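Local coordinates for protein lectin (Pleurotus ostreatus, PDB 6T0Q) that probably binds galactose and N-acetylgalactosamine sugars through calcium-containing carbohydrate-binding modules, at residues Pro191-Arg196 against Cys231-Ile236. Numbering follows the deposited sequence.
Sequences PVLPLR and CATVLI
Val192, Leu193 and Leu195 pack on Thr233 and Leu235 in a buried, apolar loop-on-strand contact. The loop 191-196 precedes strand 199-202. It lies over one face of strand 229-239, the middle strand of an antiparallel sheet, which holds residues 231-236. Leu235 is at the centre of the contact and meets all three loop side chains. Its CB points to the loop, and CG is anti to the backbone N (chi1 177°). The two methyls then divide the work. CD2 lies against the backbone of Leu193, 3.3 Å from the carbonyl O of that residue. The same methyl touches Leu195 CD2 at 3.6 Å, where the two leucine side chains cross at about a right angle. The other methyl, CD1, reaches Val192 CG1 at 4.2 Å.

Two residues earlier on the strand, Thr233 also points to the loop, while Val234 between them points away. The methyl of Thr233, not its hydroxyl, makes the apolar touch: CG2 lies 3.8 Å from Val192 CG2. Leu193 fits between the two strand residues. Its chi2 of 169° extends CD1 to 3.5 Å from Thr233 O. That CD1 also lies 4.1 Å from Leu235 CB. The calcium ligand Asp239 is about 12 Å from Leu195, side chain to side chain.

Backbone bonds tie Thr233 to Leu293 of strand 287-296 and Val234 to Tyr263 of strand 261-265. The loop is fixed separately: Pro194 O accepts a hydrogen bond from Thr291 OG1, and Val192 forms a backbone hydrogen bond with Pro351. The contact lies near where the two halves of the chain meet: Phe102 of strand 98-104 touches Val192, Leu193 and Thr233, and the disulfide Cys69-Cys231 links strand 67-76 to strand 229-239.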
ATOM      1  N   PRO A 191      -9.835  16.910  25.125  1.00 20.58           N
ATOM      2  CA  PRO A 191      -8.511  16.808  24.500  1.00 19.20           C
ATOM      3  C   PRO A 191      -8.649  16.510  23.014  1.00 19.45           C
ATOM      4  O   PRO A 191      -9.629  15.902  22.578  1.00 20.43           O
ATOM      5  CB  PRO A 191      -7.851  15.638  25.251  1.00 24.65           C
ATOM      6  CG  PRO A 191      -9.003  14.833  25.781  1.00 28.64           C
ATOM      7  CD  PRO A 191     -10.049  15.858  26.140  1.00 27.00           C
ATOM      8  N   VAL A 192      -7.660  16.954  22.225  1.00 20.22           N
ATOM      9  CA  VAL A 192      -7.727  16.735  20.779  1.00 20.59           C
ATOM     10  C   VAL A 192      -7.829  15.244  20.464  1.00 22.25           C
ATOM     11  O   VAL A 192      -8.623  14.829  19.609  1.00 20.01           O
ATOM     12  CB  VAL A 192      -6.527  17.387  20.063  1.00 21.05           C
ATOM     13  CG1 VAL A 192      -5.167  16.916  20.665  1.00 18.99           C
ATOM     14  CG2 VAL A 192      -6.593  17.091  18.580  1.00 19.19           C
ATOM     15  N   LEU A 193      -7.048  14.421  21.163  1.00 20.07           N
ATOM     16  CA  LEU A 193      -7.046  12.966  21.066  1.00 20.51           C
ATOM     17  C   LEU A 193      -6.763  12.406  22.450  1.00 20.57           C
ATOM     18  O   LEU A 193      -6.107  13.067  23.264  1.00 19.06           O
ATOM     19  CB  LEU A 193      -5.974  12.443  20.090  1.00 18.70           C
ATOM     20  CG  LEU A 193      -6.198  12.714  18.601  1.00 21.43           C
ATOM     21  CD1 LEU A 193      -4.931  12.371  17.807  1.00 21.26           C
ATOM     22  CD2 LEU A 193      -7.389  11.899  18.100  1.00 22.30           C
ATOM     23  N   PRO A 194      -7.230  11.194  22.746  1.00 20.12           N
ATOM     24  CA  PRO A 194      -6.876  10.574  24.029  1.00 21.67           C
ATOM     25  C   PRO A 194      -5.462  10.015  23.978  1.00 22.01           C
ATOM     26  O   PRO A 194      -4.999   9.547  22.933  1.00 20.02           O
ATOM     27  CB  PRO A 194      -7.908   9.448  24.173  1.00 22.49           C
ATOM     28  CG  PRO A 194      -8.146   9.020  22.747  1.00 24.60           C
ATOM     29  CD  PRO A 194      -8.131  10.336  21.954  1.00 18.76           C
ATOM     30  N   LEU A 195      -4.765  10.093  25.113  1.00 21.01           N
ATOM     31  CA  LEU A 195      -3.597   9.242  25.324  1.00 20.71           C
ATOM     32  C   LEU A 195      -3.967   7.960  26.055  1.00 24.38           C
ATOM     33  O   LEU A 195      -3.291   6.935  25.891  1.00 19.82           O
ATOM     34  CB  LEU A 195      -2.514   9.995  26.100  1.00 21.75           C
ATOM     35  CG  LEU A 195      -1.826  11.091  25.291  1.00 18.76           C
ATOM     36  CD1 LEU A 195      -0.805  11.798  26.155  1.00 23.68           C
ATOM     37  CD2 LEU A 195      -1.189  10.509  24.009  1.00 16.84           C
ATOM     38  N   ARG A 196      -5.027   8.002  26.858  1.00 20.90           N
ATOM     39  CA  ARG A 196      -5.666   6.783  27.317  1.00 22.84           C
ATOM     40  C   ARG A 196      -5.937   5.877  26.123  1.00 25.55           C
ATOM     41  O   ARG A 196      -6.459   6.327  25.099  1.00 24.28           O
ATOM     42  CB  ARG A 196      -6.970   7.134  28.038  1.00 26.27           C
ATOM     43  CG  ARG A 196      -7.765   5.932  28.518  1.00 39.81           C
ATOM     44  CD  ARG A 196      -9.091   6.384  29.133  1.00 50.65           C
ATOM     45  NE  ARG A 196      -8.913   7.409  30.158  1.00 59.54           N
ATOM     46  CZ  ARG A 196      -9.005   7.179  31.465  1.00 72.78           C
ATOM     47  NH1 ARG A 196      -9.266   5.950  31.899  1.00 74.86           N
ATOM     48  NH2 ARG A 196      -8.831   8.170  32.336  1.00 72.89           N
ATOM     49  N   CYS A 231      -6.672  13.105   5.871  1.00 19.51           N
ATOM     50  CA  CYS A 231      -5.972  13.910   6.869  1.00 24.14           C
ATOM     51  C   CYS A 231      -5.604  13.016   8.045  1.00 25.58           C
ATOM     52  O   CYS A 231      -6.288  12.026   8.318  1.00 22.67           O
ATOM     53  CB  CYS A 231      -6.848  15.113   7.403  1.00 31.28           C
ATOM     54  SG  CYS A 231      -7.207  16.466   6.168  1.00 46.85           S
ATOM     55  N   ALA A 232      -4.520  13.369   8.744  1.00 19.72           N
ATOM     56  CA  ALA A 232      -4.210  12.747  10.024  1.00 21.68           C
ATOM     57  C   ALA A 232      -4.014  13.823  11.078  1.00 24.44           C
ATOM     58  O   ALA A 232      -3.532  14.925  10.789  1.00 21.83           O
ATOM     59  CB  ALA A 232      -2.962  11.864   9.971  1.00 22.00           C
ATOM     60  N   THR A 233      -4.423  13.495  12.294  1.00 21.63           N
ATOM     61  CA  THR A 233      -4.122  14.285  13.477  1.00 20.46           C
ATOM     62  C   THR A 233      -3.245  13.434  14.377  1.00 22.14           C
ATOM     63  O   THR A 233      -3.557  12.264  14.612  1.00 19.90           O
ATOM     64  CB  THR A 233      -5.400  14.698  14.196  1.00 22.87           C
ATOM     65  OG1 THR A 233      -6.262  15.360  13.259  1.00 23.38           O
ATOM     66  CG2 THR A 233      -5.078  15.657  15.362  1.00 18.90           C
ATOM     67  N   VAL A 234      -2.143  14.005  14.859  1.00 22.21           N
ATOM     68  CA  VAL A 234      -1.160  13.268  15.652  1.00 21.33           C
ATOM     69  C   VAL A 234      -0.988  13.964  16.990  1.00 20.27           C
ATOM     70  O   VAL A 234      -0.788  15.181  17.039  1.00 24.68           O
ATOM     71  CB  VAL A 234       0.198  13.162  14.931  1.00 20.57           C
ATOM     72  CG1 VAL A 234       1.212  12.398  15.805  1.00 22.95           C
ATOM     73  CG2 VAL A 234       0.031  12.503  13.578  1.00 21.49           C
ATOM     74  N   LEU A 235      -1.060  13.192  18.068  1.00 18.74           N
ATOM     75  CA  LEU A 235      -0.744  13.661  19.408  1.00 18.46           C
ATOM     76  C   LEU A 235       0.459  12.870  19.907  1.00 21.46           C
ATOM     77  O   LEU A 235       0.439  11.640  19.849  1.00 20.09           O
ATOM     78  CB  LEU A 235      -1.944  13.456  20.334  1.00 17.60           C
ATOM     79  CG  LEU A 235      -1.720  13.837  21.790  1.00 19.42           C
ATOM     80  CD1 LEU A 235      -1.490  15.330  21.883  1.00 20.74           C
ATOM     81  CD2 LEU A 235      -2.924  13.399  22.626  1.00 16.78           C
ATOM     82  N   ILE A 236       1.506  13.549  20.384  1.00 18.30           N
ATOM     83  CA  ILE A 236       2.748  12.848  20.710  1.00 17.64           C
ATOM     84  C   ILE A 236       3.477  13.528  21.867  1.00 21.36           C
ATOM     85  O   ILE A 236       3.452  14.755  22.016  1.00 20.25           O
ATOM     86  CB  ILE A 236       3.650  12.756  19.457  1.00 20.33           C
ATOM     87  CG1 ILE A 236       4.955  12.006  19.742  1.00 21.02           C
ATOM     88  CG2 ILE A 236       3.957  14.156  18.896  1.00 19.32           C
ATOM     89  CD1 ILE A 236       5.686  11.648  18.424  1.00 18.37           C
TER